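Local structure of CLIP-associating protein (Drosophila melanogaster, 4G3A) at residues F34-N40 with E75-R79; F84-T88 with R121-P125. The protein tracks microtubule plus ends and stabilises dynamic microtubules during spindle formation and kinetochore attachment, this piece being its N-terminal TOG domain. All coordinates share one frame; numbering follows the deposited sequence.

Contact 1: F34-N40 with E75-R79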
ATOM      1  N   PHE A  34      10.717 -11.089  16.818  1.00 46.43           N
ATOM      2  CA  PHE A  34      10.887 -10.314  18.041  1.00 38.81           C
ATOM      3  C   PHE A  34       9.807  -9.246  18.171  1.00 42.20           C
ATOM      4  O   PHE A  34       9.127  -9.162  19.190  1.00 46.64           O
ATOM      5  CB  PHE A  34      12.273  -9.660  18.057  1.00 42.09           C
ATOM      6  CG  PHE A  34      12.535  -8.824  19.276  1.00 45.06           C
ATOM      7  CD1 PHE A  34      13.165  -9.372  20.385  1.00 45.11           C
ATOM      8  CD2 PHE A  34      12.155  -7.490  19.315  1.00 48.00           C
ATOM      9  CE1 PHE A  34      13.411  -8.606  21.516  1.00 49.45           C
ATOM     10  CE2 PHE A  34      12.395  -6.716  20.441  1.00 45.55           C
ATOM     11  CZ  PHE A  34      13.030  -7.275  21.541  1.00 51.68           C
ATOM     12  N   LEU A  35       9.658  -8.428  17.130  1.00 42.21           N
ATOM     13  CA  LEU A  35       8.692  -7.334  17.137  1.00 40.33           C
ATOM     14  C   LEU A  35       7.249  -7.830  17.169  1.00 46.45           C
ATOM     15  O   LEU A  35       6.348  -7.114  17.616  1.00 44.63           O
ATOM     16  CB  LEU A  35       8.894  -6.441  15.905  1.00 37.25           C
ATOM     17  CG  LEU A  35      10.222  -5.687  15.829  1.00 42.04           C
ATOM     18  CD1 LEU A  35      10.302  -4.910  14.533  1.00 46.21           C
ATOM     19  CD2 LEU A  35      10.388  -4.756  17.012  1.00 39.35           C
ATOM     20  N   SER A  36       7.020  -9.047  16.680  1.00 41.63           N
ATOM     21  CA  SER A  36       5.662  -9.583  16.615  1.00 51.76           C
ATOM     22  C   SER A  36       5.120  -9.961  17.995  1.00 55.36           C
ATOM     23  O   SER A  36       3.915  -9.909  18.241  1.00 57.74           O
ATOM     24  CB  SER A  36       5.609 -10.786  15.678  1.00 54.64           C
ATOM     25  OG  SER A  36       5.923 -10.397  14.350  1.00 53.80           O
ATOM     26  N   ASP A  37       6.022 -10.335  18.892  1.00 51.09           N
ATOM     27  CA  ASP A  37       5.640 -10.777  20.228  1.00 55.18           C
ATOM     28  C   ASP A  37       5.469  -9.572  21.158  1.00 50.95           C
ATOM     29  O   ASP A  37       6.440  -8.903  21.501  1.00 41.68           O
ATOM     30  CB  ASP A  37       6.716 -11.725  20.766  1.00 63.00           C
ATOM     31  CG  ASP A  37       6.306 -12.416  22.053  1.00 66.75           C
ATOM     32  OD1 ASP A  37       5.330 -11.970  22.689  1.00 64.59           O
ATOM     33  OD2 ASP A  37       6.970 -13.405  22.432  1.00 73.20           O
ATOM     34  N   ASP A  38       4.234  -9.292  21.570  1.00 53.43           N
ATOM     35  CA  ASP A  38       4.001  -8.121  22.416  1.00 56.29           C
ATOM     36  C   ASP A  38       4.534  -8.283  23.846  1.00 65.51           C
ATOM     37  O   ASP A  38       4.357  -7.393  24.679  1.00 70.10           O
ATOM     38  CB  ASP A  38       2.528  -7.680  22.411  1.00 62.20           C
ATOM     39  CG  ASP A  38       1.648  -8.539  23.298  1.00 77.36           C
ATOM     40  OD1 ASP A  38       1.879  -9.763  23.375  1.00 86.75           O
ATOM     41  OD2 ASP A  38       0.711  -7.986  23.911  1.00 80.00           O
ATOM     42  N   THR A  39       5.179  -9.411  24.138  1.00 69.22           N
ATOM     43  CA  THR A  39       5.870  -9.557  25.420  1.00 74.78           C
ATOM     44  C   THR A  39       7.312  -9.084  25.294  1.00 65.06           C
ATOM     45  O   THR A  39       8.007  -8.925  26.294  1.00 64.16           O
ATOM     46  CB  THR A  39       5.858 -11.006  25.963  1.00 82.98           C
ATOM     47  OG1 THR A  39       6.784 -11.815  25.226  1.00 87.20           O
ATOM     48  CG2 THR A  39       4.468 -11.608  25.877  1.00 84.58           C
ATOM     49  N   ASN A  40       7.760  -8.880  24.058  1.00 50.11           N
ATOM     50  CA  ASN A  40       9.065  -8.281  23.818  1.00 58.42           C
ATOM     51  C   ASN A  40       8.978  -6.763  23.876  1.00 61.59           C
ATOM     52  O   ASN A  40       7.964  -6.178  23.495  1.00 63.88           O
ATOM     53  CB  ASN A  40       9.633  -8.733  22.473  1.00 53.85           C
ATOM     54  CG  ASN A  40      10.021 -10.199  22.469  1.00 58.63           C
ATOM     55  OD1 ASN A  40      10.245 -10.798  23.522  1.00 59.25           O
ATOM     56  ND2 ASN A  40      10.110 -10.784  21.280  1.00 60.88           N
ATOM     57  N   GLU A  75       5.282  -4.242  11.907  1.00 35.55           N
ATOM     58  CA  GLU A  75       5.303  -4.462  13.356  1.00 33.56           C
ATOM     59  C   GLU A  75       5.587  -3.178  14.142  1.00 32.56           C
ATOM     60  O   GLU A  75       4.954  -2.925  15.164  1.00 35.84           O
ATOM     61  CB  GLU A  75       6.289  -5.578  13.733  1.00 32.18           C
ATOM     62  CG  GLU A  75       5.886  -6.934  13.181  1.00 37.81           C
ATOM     63  CD  GLU A  75       4.448  -7.302  13.522  1.00 42.70           C
ATOM     64  OE1 GLU A  75       4.023  -7.082  14.682  1.00 45.72           O
ATOM     65  OE2 GLU A  75       3.736  -7.808  12.626  1.00 43.50           O
ATOM     66  N   LEU A  76       6.513  -2.358  13.652  1.00 29.46           N
ATOM     67  CA  LEU A  76       6.768  -1.046  14.259  1.00 32.13           C
ATOM     68  C   LEU A  76       5.538  -0.141  14.179  1.00 37.78           C
ATOM     69  O   LEU A  76       5.212   0.571  15.135  1.00 33.80           O
ATOM     70  CB  LEU A  76       7.960  -0.353  13.589  1.00 30.69           C
ATOM     71  CG  LEU A  76       9.324  -1.026  13.759  1.00 39.60           C
ATOM     72  CD1 LEU A  76      10.347  -0.439  12.794  1.00 37.83           C
ATOM     73  CD2 LEU A  76       9.809  -0.906  15.199  1.00 39.58           C
ATOM     74  N   ILE A  77       4.855  -0.171  13.034  1.00 36.44           N
ATOM     75  CA  ILE A  77       3.636   0.608  12.876  1.00 28.80           C
ATOM     76  C   ILE A  77       2.623   0.181  13.928  1.00 34.75           C
ATOM     77  O   ILE A  77       2.014   1.019  14.585  1.00 36.95           O
ATOM     78  CB  ILE A  77       3.019   0.420  11.478  1.00 33.67           C
ATOM     79  CG1 ILE A  77       3.871   1.117  10.421  1.00 32.63           C
ATOM     80  CG2 ILE A  77       1.600   0.963  11.432  1.00 31.79           C
ATOM     81  CD1 ILE A  77       3.643   0.554   9.049  1.00 33.40           C
ATOM     82  N   LYS A  78       2.437  -1.129  14.081  1.00 31.68           N
ATOM     83  CA  LYS A  78       1.494  -1.645  15.067  1.00 36.58           C
ATOM     84  C   LYS A  78       1.852  -1.208  16.486  1.00 39.37           C
ATOM     85  O   LYS A  78       0.975  -0.839  17.262  1.00 39.34           O
ATOM     86  CB  LYS A  78       1.409  -3.165  14.992  1.00 36.89           C
ATOM     87  CG  LYS A  78       0.788  -3.673  13.717  1.00 44.16           C
ATOM     88  CD  LYS A  78       0.892  -5.172  13.652  1.00 46.97           C
ATOM     89  CE  LYS A  78       0.734  -5.659  12.233  1.00 47.08           C
ATOM     90  NZ  LYS A  78       0.897  -7.136  12.194  1.00 47.32           N
ATOM     91  N   ARG A  79       3.140  -1.234  16.818  1.00 38.02           N
ATOM     92  CA  ARG A  79       3.587  -0.839  18.154  1.00 43.83           C
ATOM     93  C   ARG A  79       3.614   0.670  18.342  1.00 47.56           C
ATOM     94  O   ARG A  79       3.340   1.166  19.436  1.00 49.61           O
ATOM     95  CB  ARG A  79       4.991  -1.372  18.441  1.00 39.20           C
ATOM     96  CG  ARG A  79       5.090  -2.864  18.552  1.00 48.80           C
ATOM     97  CD  ARG A  79       6.492  -3.236  18.930  1.00 53.22           C
ATOM     98  NE  ARG A  79       6.622  -4.663  19.184  1.00 56.19           N
ATOM     99  CZ  ARG A  79       6.713  -5.201  20.395  1.00 50.03           C
ATOM    100  NH1 ARG A  79       6.695  -4.432  21.481  1.00 47.68           N
ATOM    101  NH2 ARG A  79       6.825  -6.514  20.515  1.00 45.13           N
TER
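The junction between helix 21-36 and the first HEAT repeat is tied by an arginine that gathers backbone carbonyls: Arg79, on helix 63-80, reaches the spot where helix 21-36 runs out and the chain turns at Asp37. Its side chain is extended from CG to NE, which carries the guanidinium across the gap. There it takes Leu35 side-on with two nitrogens. Arg79 NE bonds Leu35 O at 2.9 Å, in the carbonyl plane and on a lone pair, whereas Arg79 NH2 reaches the same Leu35 O at 3.0 Å from above that plane. Arg79 NH1 donates to Asn40 O at 3.0 Å, the oxygen lying somewhat off the guanidinium plane, and NH2 adds a weak bond to Asn40 O. Asp37 O also lies at the guanidinium edge, 2.6 Å from Arg79 NH2. With acceptors spaced round its edge, the group is held against rotation, and carbonyls from both sides of the 37-40 beta turn are drawn to one charge. The turn has its own braces: Asn40 ND2 donates to Phe34 O at 2.8 Å, nearly straight at 163°, and Asn40 CB lies over the centre of the Phe34 ring, while Asp37 OD1 accepts from Thr39 N in an Asx turn. Farther back along the helices the contact is apolar. Leu35 CB packs on Glu75 CB at 3.5 Å, and Leu35 CD1 meets Leu76 CG at 4.1 Å. Glu75 bends at chi2 (-52°), passes beside Ser36 OG, which bonds Val32 O, and ends in a salt bridge to Lys78. A leucine pair packed between helices 21-36 and 63-80, with polar ties at a helix end, fits the HEAT-repeat solenoid of a TOG domain.

Contact 2: F84-T88 with R121-P125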
ATOM      1  N   PHE A  84       4.842   6.463  14.551  1.00 43.52           N
ATOM      2  CA  PHE A  84       5.535   6.030  13.341  1.00 40.71           C
ATOM      3  C   PHE A  84       5.566   7.108  12.262  1.00 40.11           C
ATOM      4  O   PHE A  84       6.409   7.071  11.366  1.00 33.83           O
ATOM      5  CB  PHE A  84       4.898   4.762  12.758  1.00 40.96           C
ATOM      6  CG  PHE A  84       5.708   4.141  11.650  1.00 37.25           C
ATOM      7  CD1 PHE A  84       5.507   4.507  10.328  1.00 31.22           C
ATOM      8  CD2 PHE A  84       6.688   3.194  11.944  1.00 34.53           C
ATOM      9  CE1 PHE A  84       6.259   3.943   9.313  1.00 33.27           C
ATOM     10  CE2 PHE A  84       7.448   2.623  10.939  1.00 39.97           C
ATOM     11  CZ  PHE A  84       7.240   2.989   9.622  1.00 33.73           C
ATOM     12  N   ASN A  85       4.650   8.068  12.342  1.00 49.70           N
ATOM     13  CA  ASN A  85       4.465   9.004  11.232  1.00 49.85           C
ATOM     14  C   ASN A  85       5.693   9.869  10.999  1.00 50.57           C
ATOM     15  O   ASN A  85       5.787  10.563   9.993  1.00 52.29           O
ATOM     16  CB  ASN A  85       3.210   9.867  11.419  1.00 48.65           C
ATOM     17  CG  ASN A  85       2.720  10.467  10.116  1.00 50.66           C
ATOM     18  OD1 ASN A  85       2.854   9.859   9.050  1.00 42.39           O
ATOM     19  ND2 ASN A  85       2.153  11.666  10.190  1.00 59.94           N
ATOM     20  N   ALA A  86       6.641   9.807  11.929  1.00 56.50           N
ATOM     21  CA  ALA A  86       7.913  10.496  11.767  1.00 56.00           C
ATOM     22  C   ALA A  86       8.724   9.880  10.631  1.00 55.78           C
ATOM     23  O   ALA A  86       9.620  10.515  10.081  1.00 58.90           O
ATOM     24  CB  ALA A  86       8.706  10.448  13.065  1.00 63.84           C
ATOM     25  N   TYR A  87       8.406   8.640  10.279  1.00 46.47           N
ATOM     26  CA  TYR A  87       9.209   7.900   9.313  1.00 43.48           C
ATOM     27  C   TYR A  87       8.498   7.674   7.977  1.00 42.33           C
ATOM     28  O   TYR A  87       9.108   7.217   7.007  1.00 38.42           O
ATOM     29  CB  TYR A  87       9.627   6.566   9.922  1.00 40.93           C
ATOM     30  CG  TYR A  87      10.230   6.725  11.299  1.00 45.59           C
ATOM     31  CD1 TYR A  87      11.460   7.345  11.462  1.00 43.33           C
ATOM     32  CD2 TYR A  87       9.565   6.272  12.434  1.00 42.17           C
ATOM     33  CE1 TYR A  87      12.023   7.504  12.717  1.00 54.56           C
ATOM     34  CE2 TYR A  87      10.124   6.427  13.699  1.00 44.86           C
ATOM     35  CZ  TYR A  87      11.353   7.045  13.831  1.00 54.89           C
ATOM     36  OH  TYR A  87      11.923   7.208  15.080  1.00 61.45           O
ATOM     37  N   THR A  88       7.208   7.994   7.935  1.00 39.90           N
ATOM     38  CA  THR A  88       6.400   7.788   6.730  1.00 39.99           C
ATOM     39  C   THR A  88       7.049   8.336   5.443  1.00 37.90           C
ATOM     40  O   THR A  88       7.152   7.629   4.445  1.00 39.03           O
ATOM     41  CB  THR A  88       4.976   8.368   6.908  1.00 39.32           C
ATOM     42  OG1 THR A  88       4.391   7.841   8.104  1.00 45.72           O
ATOM     43  CG2 THR A  88       4.090   8.016   5.716  1.00 33.34           C
ATOM     44  N   ARG A 121      -3.651   4.023  12.574  1.00 34.24           N
ATOM     45  CA  ARG A 121      -3.784   5.468  12.699  1.00 39.93           C
ATOM     46  C   ARG A 121      -2.462   6.227  12.645  1.00 33.07           C
ATOM     47  O   ARG A 121      -2.284   7.231  13.339  1.00 37.07           O
ATOM     48  CB  ARG A 121      -4.554   5.833  13.975  1.00 45.18           C
ATOM     49  CG  ARG A 121      -5.911   5.175  14.095  1.00 59.32           C
ATOM     50  CD  ARG A 121      -6.689   5.750  15.266  1.00 74.95           C
ATOM     51  NE  ARG A 121      -8.037   5.195  15.350  1.00 89.40           N
ATOM     52  CZ  ARG A 121      -9.085   5.681  14.695  1.00 97.00           C
ATOM     53  NH1 ARG A 121      -8.944   6.736  13.903  1.00 97.37           N
ATOM     54  NH2 ARG A 121     -10.275   5.112  14.830  1.00 99.07           N
ATOM     55  N   VAL A 122      -1.546   5.765  11.803  1.00 32.17           N
ATOM     56  CA  VAL A 122      -0.350   6.547  11.529  1.00 31.93           C
ATOM     57  C   VAL A 122      -0.777   7.854  10.879  1.00 36.65           C
ATOM     58  O   VAL A 122      -0.291   8.926  11.237  1.00 37.69           O
ATOM     59  CB  VAL A 122       0.618   5.802  10.608  1.00 29.92           C
ATOM     60  CG1 VAL A 122       1.802   6.679  10.273  1.00 28.80           C
ATOM     61  CG2 VAL A 122       1.074   4.525  11.266  1.00 29.31           C
ATOM     62  N   LEU A 123      -1.692   7.747   9.917  1.00 29.24           N
ATOM     63  CA  LEU A 123      -2.337   8.895   9.289  1.00 32.72           C
ATOM     64  C   LEU A 123      -3.721   8.478   8.791  1.00 35.86           C
ATOM     65  O   LEU A 123      -3.978   7.289   8.591  1.00 34.34           O
ATOM     66  CB  LEU A 123      -1.514   9.445   8.113  1.00 35.75           C
ATOM     67  CG  LEU A 123      -0.724   8.553   7.144  1.00 47.15           C
ATOM     68  CD1 LEU A 123      -1.340   7.188   6.916  1.00 53.07           C
ATOM     69  CD2 LEU A 123      -0.500   9.290   5.828  1.00 32.09           C
ATOM     70  N   PRO A 124      -4.612   9.455   8.591  1.00 37.02           N
ATOM     71  CA  PRO A 124      -5.973   9.157   8.139  1.00 38.84           C
ATOM     72  C   PRO A 124      -5.981   8.498   6.765  1.00 32.17           C
ATOM     73  O   PRO A 124      -5.076   8.745   5.961  1.00 29.36           O
ATOM     74  CB  PRO A 124      -6.630  10.542   8.067  1.00 40.18           C
ATOM     75  CG  PRO A 124      -5.799  11.418   8.944  1.00 45.92           C
ATOM     76  CD  PRO A 124      -4.404  10.898   8.801  1.00 43.31           C
ATOM     77  N   PRO A 125      -6.995   7.659   6.498  1.00 33.13           N
ATOM     78  CA  PRO A 125      -7.070   6.991   5.191  1.00 30.98           C
ATOM     79  C   PRO A 125      -7.027   7.971   4.022  1.00 26.62           C
ATOM     80  O   PRO A 125      -6.339   7.699   3.032  1.00 26.97           O
ATOM     81  CB  PRO A 125      -8.409   6.248   5.246  1.00 33.58           C
ATOM     82  CG  PRO A 125      -8.611   5.965   6.725  1.00 33.97           C
ATOM     83  CD  PRO A 125      -8.039   7.185   7.431  1.00 33.17           C
TER
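Thr88 OG1 donates to Asn85 OD1 at 2.7 Å, meeting it in the carbonyl plane on a lone pair, and Val122 lies against both partners. The Val122 CG1 methyl is 3.6 Å from Asn85 OD1 and equally 3.6 Å from Thr88 OG1, so one branch of the valine abuts the whole bonded pair. Val122 CG1 stands anti to the backbone N (chi1 176°), and that same rotation sends its other methyl, CG2, to Phe84 CB at 4.1 Å. CG1 also meets the Phe84 ring at its edge, near the ring plane. The Asn85 side chain crosses the valine at a slant, CB and CG each 3.6 Å from Val122 O, without a hydrogen bond between the two segments. Leu123 makes a looser contact, its CG 4.3 Å from Asn85 OD1. Within 84-88, Tyr87 N bonds Phe84 O and Tyr87 CB rests on one face of the Phe84 ring, offset toward the rim. A valine at the Thr88 position would probably leave Asn85 OD1 without its hydroxyl donor and set the amide free to turn beside Val122. On the other side Arg121, with positive phi, is the C-prime residue of the Schellman motif that ends helix 104-119, and Pro124 stands at the N-cap position of helix 125-136. The two loops meet where the chain passes from one helix to the next: Phe84 tucks against Phe73 and Leu76 of helix 63-80, while Val122 touches Ile77 of that helix and Leu117 of helix 104-119.

Contacts 1 and 2 follow one another along the chain, their centres about 17 Å apart, and helix 63-80 joins them. Residues 75-79 of that helix belong to contact 1, and Ile77, which makes no contact with 34-40, turns to contact 2: Ile77 CG2 packs on Val122 CG2 at 3.6 Å and Ile77 CG1 on Phe84 CG at 3.7 Å. Leu76 bridges the two, its CB 4.0 Å from Phe84 CE2. Both contacts involve connections between successive helical pairs rather than the turns inside the curated HEAT repeats. In other TOG domains it is those inner turns that bind tubulin, so these contacts probably lie along the opposite edge of the domain.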